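Bifunctional protein PutA (Bdellovibrio bacteriovorus, PDB 5UR2) probably catalyses both steps of proline breakdown to glutamate, through a flavin-dependent proline dehydrogenase domain and an NAD-dependent glutamate semialdehyde dehydrogenase domain. Local coordinates at residues Q537-A542 with K709-I714; V701-V706 with M727-V732; D185-L190 with N264-G269. All blocks are in the same frame, centred on the assembly; numbering follows the deposited sequence.

Contact 1 of 3, residues Q537-A542 with K709-I714; sequences QAMQAA and KYTTTI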
ATOM      1  N   GLN B 537       9.650 -22.306  28.729  1.00 20.10           N
ATOM      2  CA  GLN B 537       9.621 -23.359  27.723  1.00 26.95           C
ATOM      3  C   GLN B 537       8.850 -22.922  26.488  1.00 28.51           C
ATOM      4  O   GLN B 537       9.209 -23.290  25.365  1.00 22.40           O
ATOM      5  CB  GLN B 537       9.022 -24.639  28.316  1.00 28.45           C
ATOM      6  CG  GLN B 537       9.884 -25.281  29.411  1.00 33.11           C
ATOM      7  CD  GLN B 537       9.125 -26.330  30.240  1.00 41.81           C
ATOM      8  OE1 GLN B 537       8.337 -27.127  29.709  1.00 33.46           O
ATOM      9  NE2 GLN B 537       9.363 -26.322  31.554  1.00 47.15           N
ATOM     10  N   ALA B 538       7.750 -22.188  26.674  1.00 22.85           N
ATOM     11  CA  ALA B 538       7.023 -21.682  25.515  1.00 22.89           C
ATOM     12  C   ALA B 538       7.883 -20.701  24.717  1.00 18.04           C
ATOM     13  O   ALA B 538       7.958 -20.779  23.485  1.00 21.59           O
ATOM     14  CB  ALA B 538       5.705 -21.032  25.963  1.00 19.75           C
ATOM     15  N   MET B 539       8.554 -19.778  25.405  1.00 21.86           N
ATOM     16  CA  MET B 539       9.417 -18.822  24.714  1.00 29.27           C
ATOM     17  C   MET B 539      10.543 -19.525  23.964  1.00 32.10           C
ATOM     18  O   MET B 539      10.866 -19.150  22.829  1.00 30.51           O
ATOM     19  CB  MET B 539       9.986 -17.812  25.710  1.00 22.26           C
ATOM     20  CG  MET B 539       8.946 -16.878  26.288  1.00 21.08           C
ATOM     21  SD  MET B 539       8.116 -15.905  25.017  1.00 26.09           S
ATOM     22  CE  MET B 539       9.523 -15.108  24.239  1.00 22.27           C
ATOM     23  N   GLN B 540      11.172 -20.525  24.596  1.00 26.96           N
ATOM     24  CA  GLN B 540      12.264 -21.251  23.950  1.00 28.54           C
ATOM     25  C   GLN B 540      11.771 -22.028  22.740  1.00 28.91           C
ATOM     26  O   GLN B 540      12.428 -22.019  21.693  1.00 29.87           O
ATOM     27  CB  GLN B 540      12.956 -22.200  24.944  1.00 31.90           C
ATOM     28  CG  GLN B 540      13.913 -21.530  25.966  1.00 36.86           C
ATOM     29  CD  GLN B 540      15.098 -20.817  25.313  1.00 40.44           C
ATOM     30  OE1 GLN B 540      15.516 -21.161  24.207  1.00 39.33           O
ATOM     31  NE2 GLN B 540      15.639 -19.812  26.001  1.00 44.06           N
ATOM     32  N   ALA B 541      10.622 -22.712  22.865  1.00 24.48           N
ATOM     33  CA  ALA B 541      10.072 -23.468  21.735  1.00 22.43           C
ATOM     34  C   ALA B 541       9.749 -22.555  20.547  1.00 24.34           C
ATOM     35  O   ALA B 541      10.021 -22.907  19.390  1.00 20.52           O
ATOM     36  CB  ALA B 541       8.824 -24.239  22.172  1.00 24.74           C
ATOM     37  N   ALA B 542       9.203 -21.365  20.820  1.00 27.52           N
ATOM     38  CA  ALA B 542       8.877 -20.416  19.755  1.00 25.73           C
ATOM     39  C   ALA B 542      10.133 -19.872  19.081  1.00 23.61           C
ATOM     40  O   ALA B 542      10.179 -19.738  17.851  1.00 22.95           O
ATOM     41  CB  ALA B 542       8.065 -19.254  20.330  1.00 16.55           C
ATOM     42  N   LYS B 709      13.259 -11.461  26.751  1.00 27.73           N
ATOM     43  CA  LYS B 709      14.203 -10.863  25.811  1.00 26.94           C
ATOM     44  C   LYS B 709      13.977 -11.325  24.372  1.00 26.21           C
ATOM     45  O   LYS B 709      14.376 -10.616  23.446  1.00 27.50           O
ATOM     46  CB  LYS B 709      15.646 -11.181  26.233  1.00 22.83           C
ATOM     47  CG  LYS B 709      15.981 -12.664  26.133  1.00 26.36           C
ATOM     48  CD  LYS B 709      17.387 -12.997  26.618  1.00 27.56           C
ATOM     49  CE  LYS B 709      17.637 -14.494  26.470  1.00 31.06           C
ATOM     50  NZ  LYS B 709      18.860 -14.946  27.183  1.00 32.83           N
ATOM     51  N   TYR B 710      13.344 -12.480  24.153  1.00 21.10           N
ATOM     52  CA  TYR B 710      13.112 -12.924  22.788  1.00 22.17           C
ATOM     53  C   TYR B 710      11.872 -12.296  22.169  1.00 22.55           C
ATOM     54  O   TYR B 710      11.740 -12.308  20.944  1.00 22.81           O
ATOM     55  CB  TYR B 710      12.933 -14.441  22.715  1.00 26.40           C
ATOM     56  CG  TYR B 710      14.148 -15.290  22.993  1.00 29.27           C
ATOM     57  CD1 TYR B 710      15.435 -14.772  22.936  1.00 32.71           C
ATOM     58  CD2 TYR B 710      13.992 -16.636  23.305  1.00 27.04           C
ATOM     59  CE1 TYR B 710      16.540 -15.587  23.202  1.00 39.41           C
ATOM     60  CE2 TYR B 710      15.073 -17.445  23.568  1.00 34.19           C
ATOM     61  CZ  TYR B 710      16.339 -16.929  23.518  1.00 37.96           C
ATOM     62  OH  TYR B 710      17.385 -17.781  23.778  1.00 42.98           O
ATOM     63  N   THR B 711      10.954 -11.778  22.975  1.00 26.21           N
ATOM     64  CA  THR B 711       9.705 -11.235  22.452  1.00 22.19           C
ATOM     65  C   THR B 711       9.968  -9.954  21.667  1.00 18.81           C
ATOM     66  O   THR B 711      10.447  -8.967  22.226  1.00 18.66           O
ATOM     67  CB  THR B 711       8.738 -10.962  23.599  1.00 17.58           C
ATOM     68  OG1 THR B 711       8.445 -12.194  24.261  1.00 22.07           O
ATOM     69  CG2 THR B 711       7.455 -10.329  23.086  1.00 22.39           C
ATOM     70  N   THR B 712       9.642  -9.964  20.376  1.00 18.86           N
ATOM     71  CA  THR B 712       9.839  -8.801  19.521  1.00 21.97           C
ATOM     72  C   THR B 712       8.581  -7.970  19.352  1.00 21.68           C
ATOM     73  O   THR B 712       8.669  -6.750  19.206  1.00 22.90           O
ATOM     74  CB  THR B 712      10.318  -9.237  18.133  1.00 20.40           C
ATOM     75  OG1 THR B 712       9.332 -10.079  17.527  1.00 19.89           O
ATOM     76  CG2 THR B 712      11.603 -10.025  18.267  1.00 16.08           C
ATOM     77  N   THR B 713       7.422  -8.607  19.387  1.00 20.98           N
ATOM     78  CA  THR B 713       6.158  -7.965  19.097  1.00 18.96           C
ATOM     79  C   THR B 713       5.137  -8.424  20.124  1.00 22.00           C
ATOM     80  O   THR B 713       5.067  -9.618  20.442  1.00 23.50           O
ATOM     81  CB  THR B 713       5.727  -8.336  17.671  1.00 22.74           C
ATOM     82  OG1 THR B 713       6.803  -8.015  16.781  1.00 22.32           O
ATOM     83  CG2 THR B 713       4.447  -7.615  17.250  1.00 14.96           C
ATOM     84  N   ILE B 714       4.357  -7.482  20.651  1.00 20.35           N
ATOM     85  CA  ILE B 714       3.301  -7.785  21.620  1.00 24.89           C
ATOM     86  C   ILE B 714       1.973  -7.308  21.044  1.00 22.35           C
ATOM     87  O   ILE B 714       1.811  -6.113  20.771  1.00 19.22           O
ATOM     88  CB  ILE B 714       3.572  -7.120  22.981  1.00 16.34           C
ATOM     89  CG1 ILE B 714       4.910  -7.614  23.555  1.00 19.52           C
ATOM     90  CG2 ILE B 714       2.425  -7.404  23.926  1.00 17.16           C
ATOM     91  CD1 ILE B 714       5.531  -6.676  24.613  1.00 20.65           C
TER
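M539 and Q540, neighbours on one helix, meet Y710 at its two ends, the methionine at CB and the glutamine at the phenol. The CB of M539 points at the segment 709-714, and CG stands beside the backbone N (chi1 -68°). Further bends at chi2 and chi3 curl the chain, so that SD comes to 3.8 Å from OG1 of T711 and the terminal methyl turns into the angle between two residues. There CE lies 3.8 Å from CB of Y710, an apolar contact in which the two side chains run past one another in opposite directions. CE also meets OG1 of T711 closely, at 3.1 Å. That hydroxyl is already engaged in a hydrogen bond with the backbone O of I705, and the methyl is a neighbour rather than a partner.

Q540 takes the far end of the tyrosine. Its CB points away from the segment 709-714, but a bend at chi2 (-62°) swings the amide back to the phenol. NE2 gives a weak hydrogen bond to OH of Y710 at 3.5 Å, with an N-H...O angle of 149°, while OE1 lies at the ring edge, in its plane. Amide and ring planes are 76° apart. The same NE2 is hydrogen-bonded to E536, one turn back, so the phenol is a secondary partner.

This is helix-on-sheet packing in what is, as in other aldehyde dehydrogenases, probably the Rossmann-like NAD-binding domain. Helix 532-549 lies over strands 623-638 and 661-665, where M539 touches V634 and V663; the loop holding H708 and Y710 lies against its side, and strand 711-717 runs next to 623-638 in the sheet.

Contact 2 of 3, residues V701-V706 with M727-V732; sequences VGEYIV and MNRAAV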
ATOM      1  N   VAL B 701       2.185 -15.280  33.746  1.00 26.60           N
ATOM      2  CA  VAL B 701       2.857 -15.719  32.523  1.00 25.56           C
ATOM      3  C   VAL B 701       2.653 -14.723  31.388  1.00 26.40           C
ATOM      4  O   VAL B 701       3.468 -14.660  30.459  1.00 25.09           O
ATOM      5  CB  VAL B 701       2.411 -17.137  32.118  1.00 28.27           C
ATOM      6  CG1 VAL B 701       2.883 -18.158  33.154  1.00 20.62           C
ATOM      7  CG2 VAL B 701       0.900 -17.219  31.914  1.00 19.77           C
ATOM      8  N   GLY B 702       1.568 -13.946  31.420  1.00 28.94           N
ATOM      9  CA  GLY B 702       1.422 -12.872  30.452  1.00 21.32           C
ATOM     10  C   GLY B 702       2.501 -11.822  30.618  1.00 27.42           C
ATOM     11  O   GLY B 702       3.125 -11.390  29.646  1.00 24.43           O
ATOM     12  N   GLU B 703       2.728 -11.391  31.863  1.00 27.15           N
ATOM     13  CA  GLU B 703       3.832 -10.490  32.160  1.00 25.73           C
ATOM     14  C   GLU B 703       5.161 -11.085  31.722  1.00 24.73           C
ATOM     15  O   GLU B 703       6.000 -10.393  31.124  1.00 27.95           O
ATOM     16  CB  GLU B 703       3.857 -10.182  33.662  1.00 27.90           C
ATOM     17  CG  GLU B 703       4.930  -9.171  34.076  1.00 31.77           C
ATOM     18  CD  GLU B 703       4.558  -7.722  33.789  1.00 37.71           C
ATOM     19  OE1 GLU B 703       3.418  -7.460  33.344  1.00 40.07           O
ATOM     20  OE2 GLU B 703       5.412  -6.837  34.015  1.00 41.68           O
ATOM     21  N   TYR B 704       5.348 -12.380  31.966  1.00 23.00           N
ATOM     22  CA  TYR B 704       6.627 -13.018  31.661  1.00 26.12           C
ATOM     23  C   TYR B 704       6.924 -12.974  30.164  1.00 28.41           C
ATOM     24  O   TYR B 704       8.058 -12.690  29.761  1.00 25.61           O
ATOM     25  CB  TYR B 704       6.625 -14.458  32.179  1.00 23.49           C
ATOM     26  CG  TYR B 704       7.976 -15.146  32.113  1.00 25.49           C
ATOM     27  CD1 TYR B 704       8.358 -15.834  30.971  1.00 24.03           C
ATOM     28  CD2 TYR B 704       8.867 -15.114  33.201  1.00 23.75           C
ATOM     29  CE1 TYR B 704       9.589 -16.461  30.891  1.00 20.11           C
ATOM     30  CE2 TYR B 704      10.114 -15.749  33.134  1.00 21.16           C
ATOM     31  CZ  TYR B 704      10.457 -16.425  31.964  1.00 31.65           C
ATOM     32  OH  TYR B 704      11.661 -17.071  31.835  1.00 31.01           O
ATOM     33  N   ILE B 705       5.930 -13.263  29.317  1.00 23.04           N
ATOM     34  CA  ILE B 705       6.230 -13.257  27.887  1.00 22.12           C
ATOM     35  C   ILE B 705       6.293 -11.825  27.358  1.00 22.94           C
ATOM     36  O   ILE B 705       7.015 -11.555  26.397  1.00 25.36           O
ATOM     37  CB  ILE B 705       5.234 -14.118  27.083  1.00 27.52           C
ATOM     38  CG1 ILE B 705       3.809 -13.565  27.156  1.00 17.68           C
ATOM     39  CG2 ILE B 705       5.292 -15.586  27.523  1.00 26.68           C
ATOM     40  CD1 ILE B 705       2.823 -14.389  26.318  1.00 17.31           C
ATOM     41  N   VAL B 706       5.585 -10.884  27.986  1.00 21.39           N
ATOM     42  CA  VAL B 706       5.755  -9.476  27.630  1.00 24.90           C
ATOM     43  C   VAL B 706       7.186  -9.036  27.902  1.00 25.86           C
ATOM     44  O   VAL B 706       7.799  -8.331  27.091  1.00 24.74           O
ATOM     45  CB  VAL B 706       4.739  -8.592  28.382  1.00 25.04           C
ATOM     46  CG1 VAL B 706       5.203  -7.130  28.421  1.00 28.42           C
ATOM     47  CG2 VAL B 706       3.367  -8.674  27.721  1.00 27.36           C
ATOM     48  N   MET B 727       2.823  -1.276  27.639  1.00 29.10           N
ATOM     49  CA  MET B 727       3.661  -0.389  26.844  1.00 32.68           C
ATOM     50  C   MET B 727       4.842   0.101  27.663  1.00 31.30           C
ATOM     51  O   MET B 727       5.950   0.250  27.138  1.00 27.74           O
ATOM     52  CB  MET B 727       2.842   0.788  26.312  1.00 34.48           C
ATOM     53  CG  MET B 727       1.905   0.401  25.190  1.00 38.79           C
ATOM     54  SD  MET B 727       1.080   1.840  24.481  1.00 44.17           S
ATOM     55  CE  MET B 727       0.248   2.438  25.924  1.00 40.42           C
ATOM     56  N   ASN B 728       4.631   0.301  28.957  1.00 34.57           N
ATOM     57  CA  ASN B 728       5.726   0.667  29.840  1.00 31.98           C
ATOM     58  C   ASN B 728       6.760  -0.452  29.930  1.00 32.04           C
ATOM     59  O   ASN B 728       7.966  -0.219  29.774  1.00 31.44           O
ATOM     60  CB  ASN B 728       5.154   0.999  31.210  1.00 38.98           C
ATOM     61  CG  ASN B 728       5.959   2.012  31.917  1.00 49.58           C
ATOM     62  OD1 ASN B 728       6.826   1.659  32.711  1.00 58.69           O
ATOM     63  ND2 ASN B 728       5.718   3.296  31.616  1.00 49.66           N
ATOM     64  N   ARG B 729       6.300  -1.686  30.159  1.00 30.60           N
ATOM     65  CA  ARG B 729       7.231  -2.807  30.273  1.00 33.69           C
ATOM     66  C   ARG B 729       7.965  -3.064  28.964  1.00 27.83           C
ATOM     67  O   ARG B 729       9.142  -3.439  28.970  1.00 26.74           O
ATOM     68  CB  ARG B 729       6.494  -4.070  30.722  1.00 38.48           C
ATOM     69  CG  ARG B 729       5.847  -4.023  32.128  1.00 46.08           C
ATOM     70  CD  ARG B 729       6.795  -3.534  33.211  1.00 54.75           C
ATOM     71  NE  ARG B 729       8.080  -4.202  33.090  1.00 63.24           N
ATOM     72  CZ  ARG B 729       9.210  -3.754  33.622  1.00 71.22           C
ATOM     73  NH1 ARG B 729      10.332  -4.421  33.414  1.00 77.14           N
ATOM     74  NH2 ARG B 729       9.226  -2.641  34.344  1.00 67.83           N
ATOM     75  N   ALA B 730       7.273  -2.915  27.833  1.00 22.54           N
ATOM     76  CA  ALA B 730       7.862  -3.255  26.538  1.00 26.77           C
ATOM     77  C   ALA B 730       8.996  -2.314  26.141  1.00 31.92           C
ATOM     78  O   ALA B 730       9.865  -2.693  25.340  1.00 30.26           O
ATOM     79  CB  ALA B 730       6.785  -3.237  25.455  1.00 23.42           C
ATOM     80  N   ALA B 731       8.990  -1.083  26.660  1.00 34.00           N
ATOM     81  CA  ALA B 731      10.033  -0.111  26.344  1.00 30.72           C
ATOM     82  C   ALA B 731      11.368  -0.429  27.006  1.00 27.69           C
ATOM     83  O   ALA B 731      12.375   0.187  26.651  1.00 38.43           O
ATOM     84  CB  ALA B 731       9.574   1.293  26.744  1.00 26.26           C
ATOM     85  N   VAL B 732      11.400  -1.353  27.957  1.00 32.04           N
ATOM     86  CA  VAL B 732      12.638  -1.745  28.629  1.00 32.45           C
ATOM     87  C   VAL B 732      13.432  -2.686  27.728  1.00 35.41           C
ATOM     88  O   VAL B 732      12.884  -3.652  27.186  1.00 36.83           O
ATOM     89  CB  VAL B 732      12.329  -2.419  29.974  1.00 38.24           C
ATOM     90  CG1 VAL B 732      13.618  -2.841  30.686  1.00 38.12           C
ATOM     91  CG2 VAL B 732      11.469  -1.517  30.849  1.00 39.95           C
TER
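R729 does nearly all the work of this contact, meeting E703 and V706 of the preceding helix with successive parts of its side chain. M727, at the start of the segment 727-732, turns its CB away from the helix and instead packs on I745 of strand 742-746 and on V740 of the second subunit.

R729 follows, with its CB directed at the segment 701-706. That CB lies 4.0 Å from CG1 of V706, the valine branch that stands anti to its own backbone N (chi1 160°), and the two side chains cross at about a right angle. One carbon further, CG is 3.4 Å from OE2 of E703, whose side chain bends at chi2 (79°) to bring the carboxylate over. Bends at chi2 and chi3 of the arginine then carry NE to 3.9 Å from the same OE2. This is a long salt bridge: the oxygen sits well out of the guanidinium plane, no N-H is aimed at it, and any attraction is probably one of charge alone. E703 has firmer partners in H725, through OE1, and N707, through OE2; N707 also receives a weak hydrogen bond from NE of R729.

A730 is where the backbones come nearest, its CA 6.7 Å from CA of V706. V732 sets CG2 over one face of the guanidinium, toward its rim.

Helices 698-707 and 720-730 are joined through strand 711-717, a helix-strand-helix succession in which the two helices pack against the Rossmann-like sheet, with A730 resting on C743 of strand 742-746 and A731 touching M727 of the second subunit.

Contact 3 of 3, residues D185-L190 with N264-G269; sequences DHEGAL and NYKFFG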
ATOM      1  N   ASP B 185     -69.697 -12.580  -5.813  1.00 33.56           N
ATOM      2  CA  ASP B 185     -68.971 -13.316  -6.841  1.00 40.39           C
ATOM      3  C   ASP B 185     -69.921 -14.342  -7.470  1.00 51.29           C
ATOM      4  O   ASP B 185     -71.154 -14.181  -7.417  1.00 50.88           O
ATOM      5  CB  ASP B 185     -67.689 -13.942  -6.258  1.00 41.11           C
ATOM      6  CG  ASP B 185     -67.954 -15.067  -5.260  1.00 43.81           C
ATOM      7  OD1 ASP B 185     -69.128 -15.348  -4.932  1.00 40.98           O
ATOM      8  OD2 ASP B 185     -66.960 -15.675  -4.789  1.00 42.37           O
ATOM      9  N   HIS B 186     -69.355 -15.388  -8.071  1.00 50.19           N
ATOM     10  CA  HIS B 186     -70.179 -16.394  -8.723  1.00 47.84           C
ATOM     11  C   HIS B 186     -70.828 -17.371  -7.750  1.00 51.43           C
ATOM     12  O   HIS B 186     -71.734 -18.102  -8.154  1.00 57.74           O
ATOM     13  CB  HIS B 186     -69.346 -17.166  -9.748  1.00 47.50           C
ATOM     14  CG  HIS B 186     -68.256 -17.998  -9.145  1.00 49.95           C
ATOM     15  ND1 HIS B 186     -67.375 -17.507  -8.203  1.00 47.42           N
ATOM     16  CD2 HIS B 186     -67.896 -19.285  -9.359  1.00 48.78           C
ATOM     17  CE1 HIS B 186     -66.523 -18.456  -7.862  1.00 43.22           C
ATOM     18  NE2 HIS B 186     -66.816 -19.545  -8.549  1.00 46.35           N
ATOM     19  N   GLU B 187     -70.414 -17.402  -6.487  1.00 55.61           N
ATOM     20  CA  GLU B 187     -70.976 -18.350  -5.530  1.00 62.63           C
ATOM     21  C   GLU B 187     -71.979 -17.719  -4.575  1.00 62.10           C
ATOM     22  O   GLU B 187     -72.861 -18.424  -4.075  1.00 69.51           O
ATOM     23  CB  GLU B 187     -69.867 -19.024  -4.707  1.00 67.98           C
ATOM     24  CG  GLU B 187     -69.082 -20.115  -5.433  1.00 71.69           C
ATOM     25  CD  GLU B 187     -67.853 -20.577  -4.652  1.00 76.75           C
ATOM     26  OE1 GLU B 187     -67.105 -21.439  -5.169  1.00 77.01           O
ATOM     27  OE2 GLU B 187     -67.623 -20.071  -3.529  1.00 78.62           O
ATOM     28  N   GLY B 188     -71.870 -16.419  -4.302  1.00 52.01           N
ATOM     29  CA  GLY B 188     -72.793 -15.786  -3.374  1.00 44.83           C
ATOM     30  C   GLY B 188     -72.302 -14.427  -2.932  1.00 46.94           C
ATOM     31  O   GLY B 188     -71.594 -13.736  -3.671  1.00 49.22           O
ATOM     32  N   ALA B 189     -72.716 -14.039  -1.730  1.00 46.26           N
ATOM     33  CA  ALA B 189     -72.342 -12.742  -1.184  1.00 46.15           C
ATOM     34  C   ALA B 189     -70.872 -12.715  -0.776  1.00 38.11           C
ATOM     35  O   ALA B 189     -70.293 -13.728  -0.375  1.00 38.99           O
ATOM     36  CB  ALA B 189     -73.214 -12.394   0.023  1.00 42.46           C
ATOM     37  N   LEU B 190     -70.272 -11.528  -0.874  1.00 36.11           N
ATOM     38  CA  LEU B 190     -68.914 -11.266  -0.419  1.00 38.86           C
ATOM     39  C   LEU B 190     -68.923 -10.241   0.707  1.00 40.73           C
ATOM     40  O   LEU B 190     -69.822  -9.392   0.779  1.00 36.12           O
ATOM     41  CB  LEU B 190     -68.029 -10.736  -1.553  1.00 37.53           C
ATOM     42  CG  LEU B 190     -67.822 -11.631  -2.770  1.00 39.79           C
ATOM     43  CD1 LEU B 190     -67.013 -10.903  -3.834  1.00 41.28           C
ATOM     44  CD2 LEU B 190     -67.135 -12.908  -2.344  1.00 39.87           C
ATOM     45  N   ASN B 264     -63.599 -23.107   8.837  1.00 33.65           N
ATOM     46  CA  ASN B 264     -64.749 -23.054   7.944  1.00 34.09           C
ATOM     47  C   ASN B 264     -64.958 -21.678   7.321  1.00 35.01           C
ATOM     48  O   ASN B 264     -65.900 -21.499   6.549  1.00 34.68           O
ATOM     49  CB  ASN B 264     -66.007 -23.439   8.719  1.00 39.53           C
ATOM     50  CG  ASN B 264     -65.962 -24.865   9.198  1.00 42.77           C
ATOM     51  OD1 ASN B 264     -65.800 -25.798   8.410  1.00 38.58           O
ATOM     52  ND2 ASN B 264     -66.014 -25.035  10.509  1.00 41.89           N
ATOM     53  N   TYR B 265     -64.091 -20.713   7.602  1.00 32.02           N
ATOM     54  CA  TYR B 265     -64.257 -19.355   7.097  1.00 34.39           C
ATOM     55  C   TYR B 265     -63.446 -19.178   5.818  1.00 32.60           C
ATOM     56  O   TYR B 265     -62.247 -19.465   5.796  1.00 33.43           O
ATOM     57  CB  TYR B 265     -63.825 -18.337   8.152  1.00 38.09           C
ATOM     58  CG  TYR B 265     -64.292 -16.923   7.883  1.00 37.50           C
ATOM     59  CD1 TYR B 265     -65.651 -16.614   7.833  1.00 35.13           C
ATOM     60  CD2 TYR B 265     -63.370 -15.882   7.723  1.00 28.71           C
ATOM     61  CE1 TYR B 265     -66.081 -15.311   7.602  1.00 37.87           C
ATOM     62  CE2 TYR B 265     -63.794 -14.580   7.489  1.00 26.03           C
ATOM     63  CZ  TYR B 265     -65.147 -14.300   7.433  1.00 36.17           C
ATOM     64  OH  TYR B 265     -65.566 -13.005   7.210  1.00 36.41           O
ATOM     65  N   LYS B 266     -64.104 -18.707   4.760  1.00 30.62           N
ATOM     66  CA  LYS B 266     -63.476 -18.546   3.454  1.00 33.53           C
ATOM     67  C   LYS B 266     -62.737 -17.222   3.281  1.00 34.70           C
ATOM     68  O   LYS B 266     -61.822 -17.143   2.456  1.00 37.36           O
ATOM     69  CB  LYS B 266     -64.531 -18.642   2.344  1.00 34.42           C
ATOM     70  CG  LYS B 266     -65.166 -20.004   2.176  1.00 43.43           C
ATOM     71  CD  LYS B 266     -66.001 -20.069   0.889  1.00 44.13           C
ATOM     72  CE  LYS B 266     -67.190 -19.145   0.947  1.00 45.35           C
ATOM     73  NZ  LYS B 266     -68.027 -19.337  -0.261  1.00 54.02           N
ATOM     74  N   PHE B 267     -63.062 -16.205   4.069  1.00 34.45           N
ATOM     75  CA  PHE B 267     -62.653 -14.828   3.785  1.00 31.63           C
ATOM     76  C   PHE B 267     -61.451 -14.389   4.620  1.00 25.07           C
ATOM     77  O   PHE B 267     -61.418 -13.342   5.265  1.00 29.99           O
ATOM     78  CB  PHE B 267     -63.857 -13.924   3.966  1.00 25.69           C
ATOM     79  CG  PHE B 267     -64.970 -14.284   3.034  1.00 26.13           C
ATOM     80  CD1 PHE B 267     -64.729 -14.388   1.674  1.00 25.92           C
ATOM     81  CD2 PHE B 267     -66.214 -14.643   3.514  1.00 34.50           C
ATOM     82  CE1 PHE B 267     -65.740 -14.754   0.797  1.00 36.98           C
ATOM     83  CE2 PHE B 267     -67.234 -15.016   2.639  1.00 36.32           C
ATOM     84  CZ  PHE B 267     -66.993 -15.075   1.275  1.00 34.11           C
ATOM     85  N   PHE B 268     -60.440 -15.245   4.597  1.00 24.02           N
ATOM     86  CA  PHE B 268     -59.079 -14.926   5.000  1.00 26.54           C
ATOM     87  C   PHE B 268     -58.200 -15.022   3.762  1.00 30.36           C
ATOM     88  O   PHE B 268     -58.425 -15.880   2.902  1.00 27.89           O
ATOM     89  CB  PHE B 268     -58.556 -15.901   6.062  1.00 23.29           C
ATOM     90  CG  PHE B 268     -59.248 -15.802   7.398  1.00 29.91           C
ATOM     91  CD1 PHE B 268     -59.447 -14.577   8.010  1.00 33.77           C
ATOM     92  CD2 PHE B 268     -59.667 -16.946   8.054  1.00 24.32           C
ATOM     93  CE1 PHE B 268     -60.055 -14.499   9.260  1.00 33.95           C
ATOM     94  CE2 PHE B 268     -60.280 -16.877   9.297  1.00 29.39           C
ATOM     95  CZ  PHE B 268     -60.475 -15.654   9.901  1.00 30.77           C
ATOM     96  N   GLY B 269     -57.198 -14.151   3.669  1.00 34.32           N
ATOM     97  CA  GLY B 269     -56.301 -14.167   2.533  1.00 23.52           C
ATOM     98  C   GLY B 269     -54.860 -13.965   2.951  1.00 26.21           C
ATOM     99  O   GLY B 269     -54.561 -13.357   3.985  1.00 21.57           O
TER
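L190 and F267 supply the apolar part of this surface contact. CD2 of the leucine comes to 3.9 Å from CE1 of the ring, approaching obliquely, and the side chains cross at about a right angle. CZ of the same ring lies 3.9 Å from the backbone O of A189, so F267 touches two consecutive residues of the loop with neighbouring ring atoms. Its other neighbours include K266, whose CB sits over the centre of one face of the ring, and P191 and F235 beyond the two segments.

Both segments belong to the proline dehydrogenase barrel, a TIM-barrel-type domain: the segment 185-190 is a loop before strand 194-197, and the other is a loop whose last two residues, F268 and G269, begin strand 268-273. Strand 235-238 lies between those two strands in the barrel, and F267 and G269 pair with its V236 through backbone hydrogen bonds. The contact therefore reaches across the end of an intervening strand.

Charge makes the second link. K266 points toward the loop, and a bend at chi3 (-66°) directs NZ to OE2 of E187, which it meets at 3.4 Å in a salt bridge whose hydrogen bond is weak. E187 runs extended beyond CG to get there and is poorly ordered, consistent with a tether that is loosely held. OD2 of D185 lies 5.9 Å from the same NZ, where its charge may add to the attraction, and has its own salt bridge with R349.

Hydrogen bonding within the loop fixes its shape. OD1 of D185 accepts from N of E187 at 2.9 Å, forming an Asx turn in which the donor stands above the carboxylate plane. Accepting also from N of G188 at 3.0 Å, nearly in line with the C-O bond, extends the turn to an Asx motif. N of D185 in turn bonds to O of G188.

How the contacts relate
Contact 3 comes first along the chain and belongs to the proline dehydrogenase barrel; contacts 1 and 2 follow in the aldehyde dehydrogenase region, with segments that alternate in sequence. The latter two have centres 11 Å apart and form one continuous helix-on-sheet region: helix 698-707, strand 711-717 and helix 720-730 succeed each other, and helix 532-549 joins from earlier in the chain. They touch directly, SD of M539 lying against CG2 of I705 and CD1 of I714 against CB of A730. Contact 3 lies about 79 Å from contact 1, centre to centre; the two lie on opposite sides of the chain's centre, in keeping with a chain that carries its two enzyme activities in separate domains.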